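Side-chain contacts in segregation and condensation protein B (Chlorobium tepidum TLS, PDB 1T6S), which is probably a subunit of the condensin-like segregation and condensation machinery that partitions chromosomes at cell division, and is built around winged helix-turn-helix folds: residues E3-Q6 with Q7-S11; D46-N49 with R50-A54; P74-A77 with D78-R81. One frame throughout, in Å; residues are numbered along the deposited sequence.

Contact 1: residues E3-Q6 with Q7-S11; sequences EQRQ and QLLRS
Gln7 N donates to Glu3 O at 2.8 Å, the shortest of four successive i to i+4 backbone bonds that tie residues 3-6 to 7-10. The carbonyl of Gln7 is held twice in turn. Ser11 N reaches Gln7 O from one face of the carbonyl plane, and Ser11 OG, 2.9 Å from Gln7 O, comes from the other, so the serine hydroxyl is folded back onto its own helix.

Among the side chains, Arg5 and Leu9 make the main contact. The Arg5 chain leaves with CG anti to the backbone N (chi1 -163°) and then bends sharply at chi2 (-97°), which carries its guanidinium along the helix to the leucine. There Arg5 NH1 comes within 3.2 Å of Leu9 CD1, a tight approach, while Leu9 CD2 sits 4.2 Å above one guanidinium face, displaced toward its rim. A salt bridge to Glu47 on helix 38-55 holds the polar end of Arg5, and Leu9 itself packs against Ala44 and Leu48 of that helix.

One residue further along, the methylenes of Arg10 run past the carbonyl of Gln6, with Arg10 CG 3.5 Å from Gln6 O. The Gln6 chain curls at chi2 (-47°) and sends NE2 back to Gln2 O, one turn earlier. Leu8 leans on Thr32, His34 and Phe36. The regular i to i+4 ladder, with one apolar flank turned to the neighbouring helix and loop, belongs to helix 2-18, the first helix of the N-terminal winged-helix domain.

Contact 2: residues D46-N49 with R50-A54; sequences DELN and RDYEA
Leu48 (chi1 -69°) and Tyr52 (chi1 -63°) both hold CG anti to the carbonyl carbon, so the two side chains leave helix 38-55 alongside each other, one turn apart. This is the third helix of the N-terminal winged-helix fold, the place taken by the recognition helix in DNA-binding relatives. Leu48 CB lies 3.8 Å from Tyr52 OH, and the leucine branches gather round the phenol end. Leu48 O stands 3.3 Å above the centre of the Tyr52 ring while also accepting the bond from Tyr52 N.

Asn49 meets the same ring at its edge: Asn49 OD1 is near the ring plane, 3.4 Å from Tyr52 CD1, with the amide turned 74° against the ring. That oxygen is held by Ile61 N of strand 59-64, Tyr52 OH bonds to Glu13 of helix 2-18, and Phe59 meets the ring edge-to-face. With an alanine at Tyr52, Glu13 would probably lose its hydroxyl partner and a gap would open between Leu48 and Phe59.

The side chains of Glu47 and Asp51 run alongside each other, pointing the same way, with OE2 of Glu47 4.7 Å from OD2 of Asp51; the salt bridge from Arg5 to Glu47 probably eases this like-charge pairing. Arg50 folds back along the helix by its bend at chi3, bringing its guanidinium over the carbonyl of Asp46, with Asp46 O 3.9 Å from the group's plane and over its centre.

Contact 3: residues P74-A77 with D78-R81; sequences PEFA and DLVR
Val80 N bonds to Phe76 O at 3.0 Å. The same carbonyl oxygen is pressed by the valine's own side chain: with CG1 anti to the backbone N (chi1 176°), the other methyl turns beside that nitrogen, and Val80 CG2 rests 3.2 Å from Phe76 O. Leu79 supplies the second side-chain contact. Its CD1 reaches the edge of the phenylalanine ring near the ring plane, 4.2 Å from Phe76 CD2, and the two side chains cross at a slant. One residue further on, Arg81 N bonds to Ala77 O at 3.0 Å and takes up the next rung.

Phe76 occupies the N-cap position of helix 77-84, the short helix that follows strand 67-72 of the wing and leads on toward helix 87-106. Before it, residues 74-75 are 3-10, and the backbone N of Ala77, the first residue of the helix, bonds back to Pro74 O at 3.1 Å. The preceding residue also covers the phenylalanine: Glu75 CG lies 4.0 Å above one face of the Phe76 ring, offset toward its rim.

Farther out, the Arg81 chain leads away from the helix start. Its side chain packs on Pro108 of the second subunit, and NH1 makes a weak hydrogen bond to Gln107 O of that subunit. A bound nitrate ion lies about 3 Å from the Arg81 side chain.

Contacts 1 and 2 belong to two helices of one domain that pack directly on each other; the centres of the two contacts are 14 Å apart. The salt bridge between them, Arg5 NH2 to Glu47 OE1, measures 3.0 Å, and Leu9 CG meets Leu48 CD2 at 3.8 Å, so the leucine engaged by Arg5 in contact 1 also touches the leucine beside Tyr52 in contact 2. Contact 3 stands apart: its nearest atoms are about 9 Å from contact 2 and about 21 Å from contact 1. A bound nitrate, probably from the crystallisation liquor, lies about 4 Å from the Asp46 side chain, and nitrate is also found beside Arg81 of contact 3, where the second subunit approaches.

Contact 1: residues E3-Q6 with Q7-S11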
loop_
_atom_site.group_PDB
_atom_site.type_symbol
_atom_site.label_atom_id
_atom_site.label_comp_id
_atom_site.label_asym_id
_atom_site.label_seq_id
_atom_site.Cartn_x
_atom_site.Cartn_y
_atom_site.Cartn_z
ATOM N N GLU A 3 -5.147 -15.268 -45.830
ATOM C CA GLU A 3 -4.236 -14.200 -45.416
ATOM C C GLU A 3 -4.882 -13.230 -44.439
ATOM O O GLU A 3 -4.264 -12.843 -43.444
ATOM C CB GLU A 3 -3.740 -13.407 -46.633
ATOM C CG GLU A 3 -2.410 -13.870 -47.196
ATOM C CD GLU A 3 -2.516 -15.176 -47.950
ATOM O OE1 GLU A 3 -1.470 -15.668 -48.436
ATOM O OE2 GLU A 3 -3.646 -15.710 -48.063
ATOM N N GLN A 4 -6.116 -12.831 -44.744
ATOM C CA GLN A 4 -6.867 -11.913 -43.890
ATOM C C GLN A 4 -7.066 -12.577 -42.529
ATOM O O GLN A 4 -6.919 -11.940 -41.484
ATOM C CB GLN A 4 -8.225 -11.572 -44.529
ATOM C CG GLN A 4 -9.110 -10.639 -43.687
ATOM C CD GLN A 4 -10.344 -10.115 -44.440
ATOM O OE1 GLN A 4 -10.231 -9.284 -45.355
ATOM N NE2 GLN A 4 -11.529 -10.601 -44.054
ATOM N N ARG A 5 -7.386 -13.868 -42.545
ATOM C CA ARG A 5 -7.578 -14.599 -41.301
ATOM C C ARG A 5 -6.244 -14.602 -40.535
ATOM O O ARG A 5 -6.208 -14.321 -39.336
ATOM C CB ARG A 5 -8.062 -16.034 -41.602
ATOM C CG ARG A 5 -8.686 -16.808 -40.419
ATOM C CD ARG A 5 -7.678 -17.729 -39.730
ATOM N NE ARG A 5 -8.314 -18.688 -38.812
ATOM C CZ ARG A 5 -8.913 -18.369 -37.662
ATOM N NH1 ARG A 5 -8.970 -17.105 -37.267
ATOM N NH2 ARG A 5 -9.443 -19.319 -36.895
ATOM N N GLN A 6 -5.144 -14.869 -41.236
ATOM C CA GLN A 6 -3.841 -14.915 -40.585
ATOM C C GLN A 6 -3.411 -13.553 -40.031
ATOM O O GLN A 6 -2.802 -13.473 -38.967
ATOM C CB GLN A 6 -2.775 -15.434 -41.553
ATOM C CG GLN A 6 -3.220 -16.648 -42.357
ATOM C CD GLN A 6 -3.879 -17.723 -41.499
ATOM O OE1 GLN A 6 -3.274 -18.250 -40.552
ATOM N NE2 GLN A 6 -5.132 -18.060 -41.832
ATOM N N GLN A 7 -3.736 -12.490 -40.758
ATOM C CA GLN A 7 -3.381 -11.153 -40.323
ATOM C C GLN A 7 -4.225 -10.779 -39.097
ATOM O O GLN A 7 -3.734 -10.164 -38.158
ATOM C CB GLN A 7 -3.601 -10.155 -41.458
ATOM C CG GLN A 7 -3.292 -8.716 -41.106
ATOM C CD GLN A 7 -1.819 -8.463 -40.800
ATOM O OE1 GLN A 7 -1.453 -7.369 -40.369
ATOM N NE2 GLN A 7 -0.968 -9.469 -41.025
ATOM N N LEU A 8 -5.495 -11.169 -39.114
ATOM C CA LEU A 8 -6.390 -10.902 -38.003
ATOM C C LEU A 8 -5.883 -11.664 -36.778
ATOM O O LEU A 8 -5.955 -11.180 -35.644
ATOM C CB LEU A 8 -7.800 -11.388 -38.327
ATOM C CG LEU A 8 -8.999 -10.475 -38.079
ATOM C CD1 LEU A 8 -10.215 -11.379 -38.036
ATOM C CD2 LEU A 8 -8.883 -9.673 -36.773
ATOM N N LEU A 9 -5.367 -12.864 -37.016
ATOM C CA LEU A 9 -4.863 -13.684 -35.929
ATOM C C LEU A 9 -3.627 -13.001 -35.338
ATOM O O LEU A 9 -3.487 -12.908 -34.113
ATOM C CB LEU A 9 -4.540 -15.097 -36.433
ATOM C CG LEU A 9 -5.062 -16.281 -35.600
ATOM C CD1 LEU A 9 -6.570 -16.181 -35.401
ATOM C CD2 LEU A 9 -4.722 -17.584 -36.312
ATOM N N ARG A 10 -2.753 -12.503 -36.211
ATOM C CA ARG A 10 -1.546 -11.796 -35.782
ATOM C C ARG A 10 -1.885 -10.533 -34.983
ATOM O O ARG A 10 -1.211 -10.198 -33.996
ATOM C CB ARG A 10 -0.671 -11.455 -37.000
ATOM C CG ARG A 10 0.218 -12.631 -37.448
ATOM C CD ARG A 10 0.747 -12.468 -38.879
ATOM N NE ARG A 10 1.480 -11.217 -39.069
ATOM C CZ ARG A 10 2.718 -10.983 -38.642
ATOM N NH1 ARG A 10 3.402 -11.917 -37.991
ATOM N NH2 ARG A 10 3.271 -9.800 -38.865
ATOM N N SER A 11 -2.933 -9.837 -35.405
ATOM C CA SER A 11 -3.368 -8.635 -34.690
ATOM C C SER A 11 -3.856 -8.997 -33.280
ATOM O O SER A 11 -3.570 -8.289 -32.316
ATOM C CB SER A 11 -4.482 -7.939 -35.454
ATOM O OG SER A 11 -4.040 -7.632 -36.765
#

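Contact 2: residues D46-N49 with R50-A54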
loop_
_atom_site.group_PDB
_atom_site.type_symbol
_atom_site.label_atom_id
_atom_site.label_comp_id
_atom_site.label_asym_id
_atom_site.label_seq_id
_atom_site.Cartn_x
_atom_site.Cartn_y
_atom_site.Cartn_z
ATOM N N ASP A 46 -7.684 -20.285 -29.674
ATOM C CA ASP A 46 -7.285 -21.699 -29.659
ATOM C C ASP A 46 -6.219 -21.972 -30.719
ATOM O O ASP A 46 -5.253 -22.685 -30.451
ATOM C CB ASP A 46 -8.481 -22.633 -29.918
ATOM C CG ASP A 46 -9.499 -22.632 -28.784
ATOM O OD1 ASP A 46 -9.152 -22.280 -27.639
ATOM O OD2 ASP A 46 -10.664 -23.008 -29.037
ATOM N N GLU A 47 -6.398 -21.413 -31.917
ATOM C CA GLU A 47 -5.427 -21.611 -32.995
ATOM C C GLU A 47 -4.047 -21.083 -32.601
ATOM O O GLU A 47 -3.036 -21.756 -32.815
ATOM C CB GLU A 47 -5.899 -20.936 -34.296
ATOM C CG GLU A 47 -4.884 -21.052 -35.442
ATOM C CD GLU A 47 -5.467 -20.750 -36.826
ATOM O OE1 GLU A 47 -6.698 -20.516 -36.933
ATOM O OE2 GLU A 47 -4.681 -20.759 -37.817
ATOM N N LEU A 48 -4.009 -19.885 -32.016
ATOM C CA LEU A 48 -2.743 -19.308 -31.583
ATOM C C LEU A 48 -2.107 -20.255 -30.557
ATOM O O LEU A 48 -0.929 -20.604 -30.674
ATOM C CB LEU A 48 -2.960 -17.916 -30.959
ATOM C CG LEU A 48 -3.393 -16.763 -31.891
ATOM C CD1 LEU A 48 -3.661 -15.490 -31.087
ATOM C CD2 LEU A 48 -2.306 -16.518 -32.931
ATOM N N ASN A 49 -2.878 -20.662 -29.551
ATOM C CA ASN A 49 -2.355 -21.576 -28.532
ATOM C C ASN A 49 -1.861 -22.876 -29.178
ATOM O O ASN A 49 -0.902 -23.486 -28.700
ATOM C CB ASN A 49 -3.414 -21.879 -27.459
ATOM C CG ASN A 49 -3.480 -20.797 -26.368
ATOM O OD1 ASN A 49 -2.459 -20.185 -26.016
ATOM N ND2 ASN A 49 -4.675 -20.581 -25.818
ATOM N N ARG A 50 -2.504 -23.300 -30.264
ATOM C CA ARG A 50 -2.048 -24.506 -30.949
ATOM C C ARG A 50 -0.672 -24.248 -31.573
ATOM O O ARG A 50 0.212 -25.114 -31.520
ATOM C CB ARG A 50 -3.067 -24.961 -32.000
ATOM C CG ARG A 50 -3.975 -26.085 -31.499
ATOM C CD ARG A 50 -4.825 -26.702 -32.622
ATOM N NE ARG A 50 -5.931 -25.839 -33.034
ATOM C CZ ARG A 50 -7.043 -25.664 -32.328
ATOM N NH1 ARG A 50 -7.209 -26.290 -31.171
ATOM N NH2 ARG A 50 -7.989 -24.860 -32.780
ATOM N N ASP A 51 -0.472 -23.059 -32.139
ATOM C CA ASP A 51 0.826 -22.709 -32.727
ATOM C C ASP A 51 1.924 -22.608 -31.666
ATOM O O ASP A 51 3.087 -22.934 -31.936
ATOM C CB ASP A 51 0.755 -21.373 -33.486
ATOM C CG ASP A 51 -0.028 -21.473 -34.790
ATOM O OD1 ASP A 51 0.182 -22.462 -35.531
ATOM O OD2 ASP A 51 -0.842 -20.554 -35.081
ATOM N N TYR A 52 1.557 -22.135 -30.471
ATOM C CA TYR A 52 2.517 -22.007 -29.360
ATOM C C TYR A 52 2.973 -23.405 -28.954
ATOM O O TYR A 52 4.157 -23.644 -28.710
ATOM C CB TYR A 52 1.864 -21.299 -28.157
ATOM C CG TYR A 52 1.430 -19.875 -28.450
ATOM C CD1 TYR A 52 0.385 -19.278 -27.725
ATOM C CD2 TYR A 52 2.003 -19.150 -29.503
ATOM C CE1 TYR A 52 -0.094 -18.002 -28.055
ATOM C CE2 TYR A 52 1.536 -17.870 -29.839
ATOM C CZ TYR A 52 0.484 -17.312 -29.116
ATOM O OH TYR A 52 -0.025 -16.094 -29.492
ATOM N N GLU A 53 2.018 -24.322 -28.872
ATOM C CA GLU A 53 2.327 -25.701 -28.524
ATOM C C GLU A 53 3.222 -26.318 -29.602
ATOM O O GLU A 53 4.200 -26.988 -29.295
ATOM C CB GLU A 53 1.045 -26.510 -28.410
ATOM C CG GLU A 53 1.284 -28.005 -28.457
ATOM C CD GLU A 53 1.806 -28.550 -27.156
ATOM O OE1 GLU A 53 2.270 -29.712 -27.141
ATOM O OE2 GLU A 53 1.740 -27.820 -26.142
ATOM N N ALA A 54 2.880 -26.059 -30.859
ATOM C CA ALA A 54 3.602 -26.578 -32.019
ATOM C C ALA A 54 5.056 -26.120 -32.156
ATOM O O ALA A 54 5.935 -26.926 -32.482
ATOM C CB ALA A 54 2.840 -26.224 -33.282
#

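Contact 3: residues P74-A77 with D78-R81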
loop_
_atom_site.group_PDB
_atom_site.type_symbol
_atom_site.label_atom_id
_atom_site.label_comp_id
_atom_site.label_asym_id
_atom_site.label_seq_id
_atom_site.Cartn_x
_atom_site.Cartn_y
_atom_site.Cartn_z
ATOM N N PRO A 74 3.316 -23.730 -16.443
ATOM C CA PRO A 74 3.636 -24.189 -15.084
ATOM C C PRO A 74 4.990 -24.853 -14.980
ATOM O O PRO A 74 5.563 -24.952 -13.897
ATOM C CB PRO A 74 2.475 -25.132 -14.748
ATOM C CG PRO A 74 2.064 -25.661 -16.087
ATOM C CD PRO A 74 2.105 -24.407 -16.949
ATOM N N GLU A 75 5.519 -25.282 -16.118
ATOM C CA GLU A 75 6.827 -25.922 -16.129
ATOM C C GLU A 75 7.930 -24.981 -15.647
ATOM O O GLU A 75 8.983 -25.427 -15.180
ATOM C CB GLU A 75 7.160 -26.418 -17.535
ATOM C CG GLU A 75 8.544 -27.028 -17.656
ATOM C CD GLU A 75 8.777 -27.644 -19.018
ATOM O OE1 GLU A 75 7.864 -28.341 -19.512
ATOM O OE2 GLU A 75 9.870 -27.440 -19.590
ATOM N N PHE A 76 7.702 -23.677 -15.761
ATOM C CA PHE A 76 8.722 -22.727 -15.319
ATOM C C PHE A 76 8.278 -21.922 -14.113
ATOM O O PHE A 76 8.813 -20.845 -13.844
ATOM C CB PHE A 76 9.083 -21.785 -16.467
ATOM C CG PHE A 76 9.334 -22.496 -17.758
ATOM C CD1 PHE A 76 8.268 -22.849 -18.582
ATOM C CD2 PHE A 76 10.626 -22.888 -18.115
ATOM C CE1 PHE A 76 8.476 -23.587 -19.745
ATOM C CE2 PHE A 76 10.848 -23.628 -19.277
ATOM C CZ PHE A 76 9.769 -23.978 -20.093
ATOM N N ALA A 77 7.306 -22.452 -13.383
ATOM C CA ALA A 77 6.780 -21.775 -12.207
ATOM C C ALA A 77 7.841 -21.436 -11.173
ATOM O O ALA A 77 7.817 -20.351 -10.597
ATOM C CB ALA A 77 5.679 -22.619 -11.567
ATOM N N ASP A 78 8.780 -22.348 -10.940
ATOM C CA ASP A 78 9.816 -22.083 -9.950
ATOM C C ASP A 78 10.723 -20.936 -10.371
ATOM O O ASP A 78 11.110 -20.101 -9.547
ATOM C CB ASP A 78 10.652 -23.339 -9.675
ATOM C CG ASP A 78 11.747 -23.096 -8.645
ATOM O OD1 ASP A 78 12.912 -22.862 -9.048
ATOM O OD2 ASP A 78 11.443 -23.117 -7.427
ATOM N N LEU A 79 11.063 -20.896 -11.654
ATOM C CA LEU A 79 11.924 -19.835 -12.175
ATOM C C LEU A 79 11.214 -18.491 -12.082
ATOM O O LEU A 79 11.810 -17.496 -11.669
ATOM C CB LEU A 79 12.304 -20.120 -13.635
ATOM C CG LEU A 79 13.144 -21.379 -13.883
ATOM C CD1 LEU A 79 13.461 -21.517 -15.382
ATOM C CD2 LEU A 79 14.416 -21.305 -13.084
ATOM N N VAL A 80 9.938 -18.470 -12.456
ATOM C CA VAL A 80 9.160 -17.244 -12.407
ATOM C C VAL A 80 9.052 -16.730 -10.973
ATOM O O VAL A 80 9.106 -15.513 -10.714
ATOM C CB VAL A 80 7.756 -17.477 -13.006
ATOM C CG1 VAL A 80 6.892 -16.224 -12.879
ATOM C CG2 VAL A 80 7.911 -17.861 -14.455
ATOM N N ARG A 81 8.939 -17.663 -10.033
ATOM C CA ARG A 81 8.837 -17.286 -8.629
ATOM C C ARG A 81 10.120 -16.573 -8.190
ATOM O O ARG A 81 10.066 -15.548 -7.516
ATOM C CB ARG A 81 8.583 -18.522 -7.747
ATOM C CG ARG A 81 7.742 -18.222 -6.493
ATOM C CD ARG A 81 7.471 -19.485 -5.668
ATOM N NE ARG A 81 8.458 -19.682 -4.605
ATOM C CZ ARG A 81 8.156 -19.750 -3.309
ATOM N NH1 ARG A 81 6.894 -19.639 -2.924
ATOM N NH2 ARG A 81 9.108 -19.920 -2.397
#